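Long-range contacts in pyruvate formate-lyase 2 (Archaeoglobus fulgidus, PDB 2F3O), which is of uncertain function but, as a glycyl radical enzyme related to pyruvate formate-lyase and glycerol dehydratase, probably has lyase activity: residues I54-L59 with S214-E219; G167-L172 with P243-E248; L396-D401 with V723-L728; L501-A506 with R618-G623. All coordinates share one frame; numbering follows the deposited sequence.

Contact 1 of 4, residues I54-L59 with S214-E219; sequences IPIQIL and SKLAEE
I58 and L216 overlap at their flanks, their side chains running opposite ways, and make the tighter part of this contact. The extended segment 54-59 runs beside one turn of the helix that carries 214-219. I58 CG1 stands anti to its own carbonyl carbon (chi1 -64°). It meets L216 CD1 at 3.8 Å. The chain of I58 then continues extended (chi2 -173°), and this puts CD1 against A217. I58 CD1 lies 3.8 Å from A217 CB and just as near the A217 CA. I58 and A217 are buried. L216 CD1 also lies against the loop backbone, 3.7 Å from I58 N and 3.8 Å from Q57 CA.

The contact is looser at I56. The CB of I56 points toward the helix, but I56 CD1 comes only within 4.3 Å of L216 CB. Both residues are partly exposed, so this end is nearer solvent. The two segments are held by apolar contacts. Q57 turns its CB away from the helix, and its OE1 accepts from the backbone N of N71.

This is plain loop-on-helix packing. The loop follows helix 39-53 and packs on helix 190-221, where I56 and I58 also touch Y213. S214 and A217 pack against helix 227-241 as well, so A217 touches both I58 and that helix.

Contact 2 of 4, residues G167-L172 with P243-E248; sequences GFRWFL and PAEKPE
R169 and E245 form a salt bridge beside two backbone hydrogen bonds that join the start of helix 168-184 to the loop 243-248. This is a helix N-terminus met by loop carbonyls, with G167 at the N-cap position. F168 N donates to P243 O at 3.1 Å. R169 N donates to A244 O at 3.0 Å. Two N-H groups of the first helical turn thus find acceptors in the loop.

In the salt bridge, R169 NH2 is 2.8 Å from E245 OE1. The hydrogen bond within it is weak, with an angle of 128°. R169 NH2 also lies 2.9 Å from E245 OE2, so one nitrogen faces both carboxylate oxygens. The guanidinium and carboxylate planes are 39° apart. R169 NE has a second acidic partner, E173, on the same helix. R169 is exposed, so this charged link runs over the surface.

Inward, G167 has no side chain to stand between it and the loop, and its backbone comes close to the A244 carbonyl, with G167 C 3.5 Å from A244 O. Its phi is positive (81°), readily adopted by glycine. The ring of F168 is buried among V206, F256, L513 and L516, which belong to three other helices. P243 packs on L259 of helix 250-267. The P243 carbonyl also sits at the edge of the F168 ring, with F168 CD1 3.2 Å from P243 O.

Contact 3 of 4, residues L396-D401 with V723-L728; sequences LALFFD and VQFNIL
L398 and V723 form an antiparallel hydrogen-bonded pair. L398 N donates to V723 O at 2.8 Å. V723 N donates back to L398 O at 3.0 Å. The strands run at 155° to each other.

Apolar contacts fill one face of the sheet. The side chains of L398 and V723 run alongside each other on that face, with L398 CB 3.8 Å from V723 CG1. That methyl, held between the backbone N and carbonyl carbon (chi1 76°), also meets the edge of the F400 ring at CE1, 3.7 Å away. L398 CD1 reaches the edge of the F725 ring. Helices 379-390 and 704-717 cover this side.

Q724 CB packs on L396 O, while its amide end bonds T692 and R749.

Strand 396-400 pairs in parallel with 368-373 and antiparallel with 722-728, which in turn pairs in parallel with 692-696. The antiparallel pair is consistent with a seam where the two parallel half-barrels meet in the ten-stranded barrel of glycyl radical enzymes.

Contact 4 of 4, residues L501-A506 with R618-G623; sequences LSYANA and RNFRGG
F620 lies against S502 and Y503, where a type I beta turn (N619 to G622) packs on helix 477-508. F620 has the most surface buried here. Its CG is anti to the backbone N (chi1 168°), and the ring lies on the helix with one face over the Y503 backbone. Y503 CA is 3.8 Å from the ring centroid, a CH-pi contact 14° off the ring normal. The Y503 ring is oblique to that of F620, with planes at 51° and Y503 CD1 3.7 Å from F620 CZ. A506 CB touches the same ring at CE2, 3.9 Å away.

S502 comes second in buried surface. Its CB packs on F620 CB at 4.0 Å. The contact also borders the second subunit: Y503 OH bonds S194 of that subunit, and F620 packs on its Y188. R621 turns to strand 535-543, where NH2 bonds F537 O. One water links the segments, donating to S502 OG at 3.0 Å and accepting from R621 N at 3.2 Å.

From the N terminus, the loop after helix 39-53 opens contact 1. Contact 2 opens next, at 167-172, before contact 1 closes at 214-219. It closes at 243-248, so the two cross. Their centres are 20 Å apart, and they tie the loops at 54-59 and 243-248 to the successive helices 190-221 and 168-184. Contact 3 opens later, at strand 396-400, and closes only at strand 722-728. It brings the radical-domain sequence family beside the lyase-like one. Contact 4 is nested within that span and joins helix 477-508 to the turn before strand 624-628. Contacts 3 and 4 lie on opposite sides of the chain's centre, 33 Å apart between centres.

Contact 1 of 4, residues I54-L59 with S214-E219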
loop_
_atom_site.group_PDB
_atom_site.type_symbol
_atom_site.label_atom_id
_atom_site.label_comp_id
_atom_site.label_asym_id
_atom_site.label_seq_id
_atom_site.Cartn_x
_atom_site.Cartn_y
_atom_site.Cartn_z
ATOM N N ILE A 54 42.439 -12.476 -3.644
ATOM C CA ILE A 54 42.594 -13.883 -3.259
ATOM C C ILE A 54 43.573 -14.564 -4.224
ATOM O O ILE A 54 43.522 -14.316 -5.429
ATOM C CB ILE A 54 41.207 -14.621 -3.188
ATOM C CG1 ILE A 54 41.326 -15.978 -2.500
ATOM C CG2 ILE A 54 40.525 -14.736 -4.568
ATOM C CD1 ILE A 54 40.034 -16.490 -1.930
ATOM N N PRO A 55 44.537 -15.335 -3.692
ATOM C CA PRO A 55 45.370 -16.156 -4.583
ATOM C C PRO A 55 44.536 -17.092 -5.447
ATOM O O PRO A 55 43.640 -17.768 -4.951
ATOM C CB PRO A 55 46.260 -16.945 -3.620
ATOM C CG PRO A 55 46.303 -16.127 -2.382
ATOM C CD PRO A 55 44.972 -15.425 -2.288
ATOM N N ILE A 56 44.798 -17.076 -6.746
ATOM C CA ILE A 56 44.055 -17.901 -7.689
ATOM C C ILE A 56 44.990 -18.903 -8.368
ATOM O O ILE A 56 46.194 -18.663 -8.475
ATOM C CB ILE A 56 43.308 -17.038 -8.754
ATOM C CG1 ILE A 56 44.263 -16.214 -9.615
ATOM C CG2 ILE A 56 42.314 -16.102 -8.101
ATOM C CD1 ILE A 56 43.598 -15.633 -10.841
ATOM N N GLN A 57 44.450 -20.035 -8.805
ATOM C CA GLN A 57 45.250 -21.003 -9.556
ATOM C C GLN A 57 44.410 -21.865 -10.484
ATOM O O GLN A 57 43.293 -22.262 -10.153
ATOM C CB GLN A 57 46.090 -21.886 -8.631
ATOM C CG GLN A 57 45.334 -22.384 -7.445
ATOM C CD GLN A 57 46.186 -23.226 -6.543
ATOM O OE1 GLN A 57 46.209 -23.009 -5.331
ATOM N NE2 GLN A 57 46.903 -24.195 -7.121
ATOM N N ILE A 58 44.958 -22.123 -11.664
ATOM C CA ILE A 58 44.366 -23.037 -12.619
ATOM C C ILE A 58 45.033 -24.374 -12.331
ATOM O O ILE A 58 46.214 -24.402 -12.026
ATOM C CB ILE A 58 44.641 -22.523 -14.038
ATOM C CG1 ILE A 58 43.943 -21.171 -14.217
ATOM C CG2 ILE A 58 44.231 -23.532 -15.108
ATOM C CD1 ILE A 58 43.996 -20.619 -15.614
ATOM N N LEU A 59 44.287 -25.472 -12.355
ATOM C CA LEU A 59 44.853 -26.753 -11.913
ATOM C C LEU A 59 45.169 -27.708 -13.061
ATOM O O LEU A 59 44.916 -27.393 -14.231
ATOM C CB LEU A 59 43.935 -27.450 -10.908
ATOM C CG LEU A 59 43.501 -26.682 -9.669
ATOM C CD1 LEU A 59 42.869 -27.641 -8.697
ATOM C CD2 LEU A 59 44.674 -25.968 -9.022
ATOM N N SER A 214 41.753 -14.907 -16.596
ATOM C CA SER A 214 42.087 -14.785 -18.000
ATOM C C SER A 214 43.571 -14.497 -18.145
ATOM O O SER A 214 44.228 -15.010 -19.053
ATOM C CB SER A 214 41.277 -13.656 -18.619
ATOM O OG SER A 214 41.711 -13.364 -19.929
ATOM N N LYS A 215 44.094 -13.696 -17.218
ATOM C CA LYS A 215 45.487 -13.276 -17.230
ATOM C C LYS A 215 46.419 -14.397 -16.787
ATOM O O LYS A 215 47.494 -14.562 -17.354
ATOM C CB LYS A 215 45.658 -12.029 -16.355
ATOM C CG LYS A 215 46.530 -10.906 -16.952
ATOM C CD LYS A 215 46.298 -10.669 -18.472
ATOM C CE LYS A 215 44.952 -10.003 -18.787
ATOM N NZ LYS A 215 44.579 -9.019 -17.731
ATOM N N LEU A 216 45.991 -15.171 -15.791
ATOM C CA LEU A 216 46.742 -16.338 -15.335
ATOM C C LEU A 216 46.795 -17.394 -16.437
ATOM O O LEU A 216 47.829 -18.035 -16.622
ATOM C CB LEU A 216 46.103 -16.954 -14.085
ATOM C CG LEU A 216 46.954 -17.529 -12.934
ATOM C CD1 LEU A 216 46.429 -18.880 -12.505
ATOM C CD2 LEU A 216 48.432 -17.652 -13.256
ATOM N N ALA A 217 45.687 -17.568 -17.161
ATOM C CA ALA A 217 45.612 -18.511 -18.276
ATOM C C ALA A 217 46.562 -18.149 -19.409
ATOM O O ALA A 217 47.142 -19.020 -20.055
ATOM C CB ALA A 217 44.211 -18.578 -18.799
ATOM N N GLU A 218 46.705 -16.851 -19.642
ATOM C CA GLU A 218 47.601 -16.329 -20.657
ATOM C C GLU A 218 49.052 -16.511 -20.202
ATOM O O GLU A 218 49.927 -16.863 -20.989
ATOM C CB GLU A 218 47.303 -14.853 -20.840
ATOM C CG GLU A 218 47.373 -14.357 -22.239
ATOM C CD GLU A 218 46.838 -12.954 -22.320
ATOM O OE1 GLU A 218 47.240 -12.101 -21.484
ATOM O OE2 GLU A 218 45.993 -12.710 -23.204
ATOM N N GLU A 219 49.281 -16.277 -18.916
ATOM C CA GLU A 219 50.596 -16.413 -18.310
ATOM C C GLU A 219 51.089 -17.876 -18.307
ATOM O O GLU A 219 52.286 -18.140 -18.468
ATOM C CB GLU A 219 50.548 -15.836 -16.890
ATOM C CG GLU A 219 51.877 -15.675 -16.189
ATOM C CD GLU A 219 51.703 -15.545 -14.688
ATOM O OE1 GLU A 219 51.188 -14.495 -14.233
ATOM O OE2 GLU A 219 52.069 -16.503 -13.967
#

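Contact 2 of 4, residues G167-L172 with P243-E248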
loop_
_atom_site.group_PDB
_atom_site.type_symbol
_atom_site.label_atom_id
_atom_site.label_comp_id
_atom_site.label_asym_id
_atom_site.label_seq_id
_atom_site.Cartn_x
_atom_site.Cartn_y
_atom_site.Cartn_z
ATOM N N GLY A 167 24.424 -11.027 -18.114
ATOM C CA GLY A 167 25.860 -10.898 -17.922
ATOM C C GLY A 167 26.124 -9.702 -17.029
ATOM O O GLY A 167 25.282 -8.809 -16.907
ATOM N N PHE A 168 27.299 -9.661 -16.415
ATOM C CA PHE A 168 27.515 -8.701 -15.351
ATOM C C PHE A 168 27.844 -7.285 -15.804
ATOM O O PHE A 168 27.751 -6.345 -15.020
ATOM C CB PHE A 168 28.509 -9.236 -14.326
ATOM C CG PHE A 168 27.905 -10.227 -13.374
ATOM C CD1 PHE A 168 27.695 -11.533 -13.749
ATOM C CD2 PHE A 168 27.536 -9.840 -12.107
ATOM C CE1 PHE A 168 27.132 -12.437 -12.884
ATOM C CE2 PHE A 168 26.971 -10.743 -11.230
ATOM C CZ PHE A 168 26.768 -12.045 -11.618
ATOM N N ARG A 169 28.177 -7.124 -17.081
ATOM C CA ARG A 169 28.364 -5.794 -17.635
ATOM C C ARG A 169 27.016 -5.119 -17.811
ATOM O O ARG A 169 26.932 -3.886 -17.827
ATOM C CB ARG A 169 29.081 -5.840 -18.977
ATOM C CG ARG A 169 29.919 -4.569 -19.313
ATOM C CD ARG A 169 30.180 -4.460 -20.815
ATOM N NE ARG A 169 28.955 -4.117 -21.532
ATOM C CZ ARG A 169 28.644 -4.562 -22.743
ATOM N NH1 ARG A 169 27.510 -4.193 -23.334
ATOM N NH2 ARG A 169 29.469 -5.380 -23.362
ATOM N N TRP A 170 25.959 -5.923 -17.942
ATOM C CA TRP A 170 24.615 -5.376 -18.014
ATOM C C TRP A 170 24.268 -4.783 -16.677
ATOM O O TRP A 170 23.758 -3.679 -16.610
ATOM C CB TRP A 170 23.585 -6.441 -18.378
ATOM C CG TRP A 170 22.239 -5.867 -18.596
ATOM C CD1 TRP A 170 21.793 -5.252 -19.723
ATOM C CD2 TRP A 170 21.154 -5.829 -17.658
ATOM N NE1 TRP A 170 20.502 -4.832 -19.553
ATOM C CE2 TRP A 170 20.080 -5.174 -18.294
ATOM C CE3 TRP A 170 20.988 -6.269 -16.337
ATOM C CZ2 TRP A 170 18.841 -4.959 -17.656
ATOM C CZ3 TRP A 170 19.745 -6.063 -15.711
ATOM C CH2 TRP A 170 18.698 -5.414 -16.372
ATOM N N PHE A 171 24.573 -5.519 -15.617
ATOM C CA PHE A 171 24.222 -5.101 -14.272
ATOM C C PHE A 171 24.942 -3.821 -13.909
ATOM O O PHE A 171 24.348 -2.911 -13.320
ATOM C CB PHE A 171 24.520 -6.204 -13.246
ATOM C CG PHE A 171 23.585 -7.372 -13.352
ATOM C CD1 PHE A 171 22.345 -7.340 -12.755
ATOM C CD2 PHE A 171 23.929 -8.486 -14.081
ATOM C CE1 PHE A 171 21.482 -8.405 -12.874
ATOM C CE2 PHE A 171 23.067 -9.531 -14.201
ATOM C CZ PHE A 171 21.844 -9.490 -13.597
ATOM N N LEU A 172 26.209 -3.749 -14.305
ATOM C CA LEU A 172 27.040 -2.617 -13.986
ATOM C C LEU A 172 26.455 -1.388 -14.633
ATOM O O LEU A 172 26.261 -0.367 -13.963
ATOM C CB LEU A 172 28.467 -2.868 -14.460
ATOM C CG LEU A 172 29.462 -1.720 -14.358
ATOM C CD1 LEU A 172 29.531 -1.262 -12.933
ATOM C CD2 LEU A 172 30.816 -2.186 -14.835
ATOM N N PRO A 243 32.391 -13.600 -17.193
ATOM C CA PRO A 243 31.151 -13.516 -16.459
ATOM C C PRO A 243 30.475 -12.192 -16.879
ATOM O O PRO A 243 29.379 -11.893 -16.440
ATOM C CB PRO A 243 31.610 -13.487 -14.997
ATOM C CG PRO A 243 33.090 -13.097 -15.048
ATOM C CD PRO A 243 33.453 -12.842 -16.520
ATOM N N ALA A 244 31.111 -11.433 -17.777
ATOM C CA ALA A 244 30.722 -10.061 -18.076
ATOM C C ALA A 244 29.738 -9.973 -19.238
ATOM O O ALA A 244 28.823 -9.156 -19.224
ATOM C CB ALA A 244 31.955 -9.211 -18.338
ATOM N N GLU A 245 29.918 -10.824 -20.239
ATOM C CA GLU A 245 29.011 -10.866 -21.387
ATOM C C GLU A 245 28.118 -12.082 -21.335
ATOM O O GLU A 245 28.424 -13.047 -20.646
ATOM C CB GLU A 245 29.800 -10.907 -22.696
ATOM C CG GLU A 245 30.832 -9.812 -22.851
ATOM C CD GLU A 245 30.216 -8.432 -22.760
ATOM O OE1 GLU A 245 30.830 -7.536 -22.129
ATOM O OE2 GLU A 245 29.108 -8.232 -23.313
ATOM N N LYS A 246 27.009 -12.031 -22.063
ATOM C CA LYS A 246 26.208 -13.226 -22.308
ATOM C C LYS A 246 27.057 -14.211 -23.072
ATOM O O LYS A 246 27.676 -13.838 -24.077
ATOM C CB LYS A 246 24.993 -12.904 -23.155
ATOM C CG LYS A 246 23.875 -12.282 -22.413
ATOM C CD LYS A 246 22.929 -11.710 -23.393
ATOM C CE LYS A 246 23.735 -10.935 -24.398
ATOM N NZ LYS A 246 22.982 -9.784 -24.937
ATOM N N PRO A 247 27.135 -15.449 -22.578
ATOM C CA PRO A 247 27.826 -16.513 -23.278
ATOM C C PRO A 247 27.097 -16.965 -24.545
ATOM O O PRO A 247 25.864 -16.848 -24.631
ATOM C CB PRO A 247 27.860 -17.637 -22.247
ATOM C CG PRO A 247 26.783 -17.351 -21.349
ATOM C CD PRO A 247 26.615 -15.892 -21.281
ATOM N N GLU A 248 27.859 -17.466 -25.523
ATOM C CA GLU A 248 27.270 -18.012 -26.754
ATOM C C GLU A 248 27.574 -19.493 -26.997
ATOM O O GLU A 248 26.856 -20.177 -27.743
ATOM C CB GLU A 248 27.665 -17.171 -27.955
ATOM C CG GLU A 248 26.685 -16.051 -28.222
ATOM C CD GLU A 248 27.379 -14.800 -28.699
ATOM O OE1 GLU A 248 28.334 -14.366 -28.016
ATOM O OE2 GLU A 248 26.974 -14.255 -29.752
#

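Contact 3 of 4, residues L396-D401 with V723-L728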
loop_
_atom_site.group_PDB
_atom_site.type_symbol
_atom_site.label_atom_id
_atom_site.label_comp_id
_atom_site.label_asym_id
_atom_site.label_seq_id
_atom_site.Cartn_x
_atom_site.Cartn_y
_atom_site.Cartn_z
ATOM N N LEU A 396 22.842 -40.139 -5.664
ATOM C CA LEU A 396 21.651 -39.642 -6.346
ATOM C C LEU A 396 20.547 -39.424 -5.340
ATOM O O LEU A 396 20.503 -40.093 -4.317
ATOM C CB LEU A 396 21.153 -40.674 -7.354
ATOM C CG LEU A 396 21.345 -40.433 -8.847
ATOM C CD1 LEU A 396 22.667 -39.787 -9.104
ATOM C CD2 LEU A 396 21.230 -41.737 -9.622
ATOM N N ALA A 397 19.651 -38.488 -5.620
ATOM C CA ALA A 397 18.411 -38.405 -4.862
ATOM C C ALA A 397 17.283 -38.265 -5.847
ATOM O O ALA A 397 17.428 -37.595 -6.872
ATOM C CB ALA A 397 18.423 -37.251 -3.931
ATOM N N LEU A 398 16.161 -38.900 -5.542
ATOM C CA LEU A 398 15.031 -38.908 -6.454
ATOM C C LEU A 398 13.891 -38.062 -5.920
ATOM O O LEU A 398 13.484 -38.212 -4.776
ATOM C CB LEU A 398 14.577 -40.348 -6.705
ATOM C CG LEU A 398 15.622 -41.179 -7.457
ATOM C CD1 LEU A 398 15.186 -42.610 -7.540
ATOM C CD2 LEU A 398 15.853 -40.611 -8.853
ATOM N N PHE A 399 13.387 -37.166 -6.756
ATOM C CA PHE A 399 12.334 -36.243 -6.355
ATOM C C PHE A 399 11.110 -36.452 -7.237
ATOM O O PHE A 399 11.198 -36.410 -8.468
ATOM C CB PHE A 399 12.828 -34.805 -6.479
ATOM C CG PHE A 399 13.850 -34.417 -5.444
ATOM C CD1 PHE A 399 15.178 -34.765 -5.588
ATOM C CD2 PHE A 399 13.479 -33.685 -4.334
ATOM C CE1 PHE A 399 16.095 -34.412 -4.628
ATOM C CE2 PHE A 399 14.401 -33.321 -3.385
ATOM C CZ PHE A 399 15.708 -33.680 -3.532
ATOM N N PHE A 400 9.963 -36.679 -6.610
ATOM C CA PHE A 400 8.760 -37.040 -7.355
ATOM C C PHE A 400 7.877 -35.827 -7.588
ATOM O O PHE A 400 7.360 -35.251 -6.633
ATOM C CB PHE A 400 8.038 -38.191 -6.647
ATOM C CG PHE A 400 8.884 -39.444 -6.548
ATOM C CD1 PHE A 400 9.620 -39.723 -5.404
ATOM C CD2 PHE A 400 8.998 -40.313 -7.630
ATOM C CE1 PHE A 400 10.430 -40.848 -5.332
ATOM C CE2 PHE A 400 9.808 -41.448 -7.552
ATOM C CZ PHE A 400 10.523 -41.711 -6.404
ATOM N N ASP A 401 7.741 -35.440 -8.857
ATOM C CA ASP A 401 7.107 -34.174 -9.246
ATOM C C ASP A 401 5.692 -33.955 -8.723
ATOM O O ASP A 401 5.363 -32.885 -8.237
ATOM C CB ASP A 401 7.083 -34.032 -10.764
ATOM C CG ASP A 401 8.382 -33.541 -11.316
ATOM O OD1 ASP A 401 9.261 -33.182 -10.513
ATOM O OD2 ASP A 401 8.520 -33.498 -12.550
ATOM N N VAL A 723 13.072 -40.034 -2.411
ATOM C CA VAL A 723 13.683 -41.277 -1.985
ATOM C C VAL A 723 15.144 -41.250 -2.392
ATOM O O VAL A 723 15.496 -40.652 -3.412
ATOM C CB VAL A 723 12.944 -42.525 -2.565
ATOM C CG1 VAL A 723 13.260 -42.769 -4.043
ATOM C CG2 VAL A 723 13.251 -43.766 -1.742
ATOM N N GLN A 724 16.002 -41.851 -1.576
ATOM C CA GLN A 724 17.389 -42.049 -1.958
ATOM C C GLN A 724 17.881 -43.402 -1.476
ATOM O O GLN A 724 17.446 -43.916 -0.439
ATOM C CB GLN A 724 18.274 -40.937 -1.407
ATOM C CG GLN A 724 18.267 -40.863 0.088
ATOM C CD GLN A 724 19.222 -39.848 0.607
ATOM O OE1 GLN A 724 19.695 -38.978 -0.129
ATOM N NE2 GLN A 724 19.524 -39.939 1.891
ATOM N N PHE A 725 18.805 -43.975 -2.235
ATOM C CA PHE A 725 19.249 -45.331 -1.979
ATOM C C PHE A 725 20.711 -45.490 -1.621
ATOM O O PHE A 725 21.578 -44.765 -2.094
ATOM C CB PHE A 725 18.997 -46.170 -3.205
ATOM C CG PHE A 725 17.548 -46.386 -3.509
ATOM C CD1 PHE A 725 16.962 -45.781 -4.619
ATOM C CD2 PHE A 725 16.773 -47.217 -2.698
ATOM C CE1 PHE A 725 15.630 -45.995 -4.917
ATOM C CE2 PHE A 725 15.438 -47.431 -2.979
ATOM C CZ PHE A 725 14.862 -46.825 -4.095
ATOM N N ASN A 726 20.972 -46.487 -0.792
ATOM C CA ASN A 726 22.323 -46.918 -0.485
ATOM C C ASN A 726 22.505 -48.392 -0.789
ATOM O O ASN A 726 21.714 -49.226 -0.347
ATOM C CB ASN A 726 22.624 -46.691 0.987
ATOM C CG ASN A 726 23.279 -45.371 1.238
ATOM O OD1 ASN A 726 23.985 -44.837 0.374
ATOM N ND2 ASN A 726 23.057 -44.826 2.424
ATOM N N ILE A 727 23.549 -48.705 -1.546
ATOM C CA ILE A 727 23.945 -50.093 -1.750
ATOM C C ILE A 727 25.249 -50.303 -0.987
ATOM O O ILE A 727 26.303 -49.784 -1.350
ATOM C CB ILE A 727 24.088 -50.444 -3.233
ATOM C CG1 ILE A 727 22.802 -50.110 -3.994
ATOM C CG2 ILE A 727 24.405 -51.892 -3.392
ATOM C CD1 ILE A 727 21.553 -50.721 -3.431
ATOM N N LEU A 728 25.156 -51.030 0.112
ATOM C CA LEU A 728 26.253 -51.121 1.043
ATOM C C LEU A 728 26.654 -52.564 1.337
ATOM O O LEU A 728 25.795 -53.437 1.557
ATOM C CB LEU A 728 25.861 -50.441 2.346
ATOM C CG LEU A 728 25.397 -48.996 2.202
ATOM C CD1 LEU A 728 24.824 -48.478 3.516
ATOM C CD2 LEU A 728 26.551 -48.139 1.682
#

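Contact 4 of 4, residues L501-A506 with R618-G623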
loop_
_atom_site.group_PDB
_atom_site.type_symbol
_atom_site.label_atom_id
_atom_site.label_comp_id
_atom_site.label_asym_id
_atom_site.label_seq_id
_atom_site.Cartn_x
_atom_site.Cartn_y
_atom_site.Cartn_z
ATOM N N LEU A 501 16.649 -13.456 13.883
ATOM C CA LEU A 501 17.859 -13.709 13.112
ATOM C C LEU A 501 17.780 -13.192 11.674
ATOM O O LEU A 501 18.805 -12.793 11.117
ATOM C CB LEU A 501 18.162 -15.208 13.103
ATOM C CG LEU A 501 19.186 -15.793 14.080
ATOM C CD1 LEU A 501 19.685 -14.754 15.008
ATOM C CD2 LEU A 501 18.635 -16.994 14.858
ATOM N N SER A 502 16.582 -13.203 11.076
ATOM C CA SER A 502 16.423 -12.784 9.680
ATOM C C SER A 502 16.507 -11.275 9.553
ATOM O O SER A 502 17.022 -10.730 8.578
ATOM C CB SER A 502 15.120 -13.296 9.082
ATOM O OG SER A 502 15.403 -14.280 8.095
ATOM N N TYR A 503 15.994 -10.609 10.571
ATOM C CA TYR A 503 16.162 -9.195 10.717
ATOM C C TYR A 503 17.653 -8.905 10.955
ATOM O O TYR A 503 18.212 -7.964 10.380
ATOM C CB TYR A 503 15.288 -8.766 11.872
ATOM C CG TYR A 503 15.434 -7.349 12.347
ATOM C CD1 TYR A 503 15.434 -6.271 11.460
ATOM C CD2 TYR A 503 15.499 -7.079 13.709
ATOM C CE1 TYR A 503 15.539 -4.977 11.925
ATOM C CE2 TYR A 503 15.603 -5.798 14.180
ATOM C CZ TYR A 503 15.621 -4.744 13.298
ATOM O OH TYR A 503 15.724 -3.463 13.817
ATOM N N ALA A 504 18.299 -9.751 11.753
ATOM C CA ALA A 504 19.717 -9.594 12.080
ATOM C C ALA A 504 20.609 -9.721 10.860
ATOM O O ALA A 504 21.568 -8.949 10.717
ATOM C CB ALA A 504 20.140 -10.585 13.143
ATOM N N ASN A 505 20.293 -10.683 9.990
ATOM C CA ASN A 505 21.007 -10.845 8.741
ATOM C C ASN A 505 20.833 -9.611 7.875
ATOM O O ASN A 505 21.805 -9.030 7.421
ATOM C CB ASN A 505 20.521 -12.072 7.996
ATOM C CG ASN A 505 21.310 -13.329 8.355
ATOM O OD1 ASN A 505 22.243 -13.713 7.626
ATOM N ND2 ASN A 505 20.931 -13.990 9.467
ATOM N N ALA A 506 19.592 -9.164 7.707
ATOM C CA ALA A 506 19.285 -7.961 6.922
ATOM C C ALA A 506 20.062 -6.748 7.384
ATOM O O ALA A 506 20.392 -5.880 6.582
ATOM C CB ALA A 506 17.800 -7.660 6.961
ATOM N N ARG A 618 4.192 -16.152 9.727
ATOM C CA ARG A 618 4.874 -15.362 8.711
ATOM C C ARG A 618 6.268 -14.961 9.123
ATOM O O ARG A 618 6.538 -14.706 10.290
ATOM C CB ARG A 618 4.142 -14.087 8.373
ATOM C CG ARG A 618 2.783 -13.962 8.840
ATOM C CD ARG A 618 2.586 -12.516 8.947
ATOM N NE ARG A 618 1.186 -12.183 8.880
ATOM C CZ ARG A 618 0.724 -10.999 8.497
ATOM N NH1 ARG A 618 1.566 -10.031 8.114
ATOM N NH2 ARG A 618 -0.590 -10.791 8.481
ATOM N N ASN A 619 7.149 -14.857 8.143
ATOM C CA ASN A 619 8.488 -14.464 8.444
ATOM C C ASN A 619 8.728 -12.964 8.210
ATOM O O ASN A 619 7.854 -12.235 7.699
ATOM C CB ASN A 619 9.476 -15.335 7.671
ATOM C CG ASN A 619 9.400 -15.112 6.163
ATOM O OD1 ASN A 619 8.589 -14.326 5.677
ATOM N ND2 ASN A 619 10.253 -15.803 5.419
ATOM N N PHE A 620 9.935 -12.543 8.585
ATOM C CA PHE A 620 10.378 -11.173 8.526
ATOM C C PHE A 620 10.435 -10.677 7.105
ATOM O O PHE A 620 10.154 -9.510 6.838
ATOM C CB PHE A 620 11.764 -11.071 9.147
ATOM C CG PHE A 620 12.449 -9.760 8.888
ATOM C CD1 PHE A 620 12.050 -8.618 9.552
ATOM C CD2 PHE A 620 13.489 -9.671 7.987
ATOM C CE1 PHE A 620 12.663 -7.428 9.335
ATOM C CE2 PHE A 620 14.099 -8.472 7.757
ATOM C CZ PHE A 620 13.686 -7.349 8.437
ATOM N N ARG A 621 10.787 -11.571 6.189
ATOM C CA ARG A 621 10.916 -11.185 4.793
ATOM C C ARG A 621 9.577 -11.146 4.078
ATOM O O ARG A 621 9.540 -11.039 2.862
ATOM C CB ARG A 621 11.913 -12.073 4.035
ATOM C CG ARG A 621 13.360 -11.827 4.399
ATOM C CD ARG A 621 14.292 -12.812 3.715
ATOM N NE ARG A 621 14.372 -14.067 4.451
ATOM C CZ ARG A 621 13.790 -15.205 4.073
ATOM N NH1 ARG A 621 13.084 -15.276 2.942
ATOM N NH2 ARG A 621 13.924 -16.281 4.836
ATOM N N GLY A 622 8.478 -11.253 4.805
ATOM C CA GLY A 622 7.191 -10.908 4.234
ATOM C C GLY A 622 6.442 -12.017 3.548
ATOM O O GLY A 622 5.438 -11.774 2.896
ATOM N N GLY A 623 6.947 -13.238 3.692
ATOM C CA GLY A 623 6.263 -14.451 3.252
ATOM C C GLY A 623 5.879 -15.279 4.460
ATOM O O GLY A 623 5.585 -14.731 5.515
HETATM O O HOH W 1 12.657 -14.125 6.922
#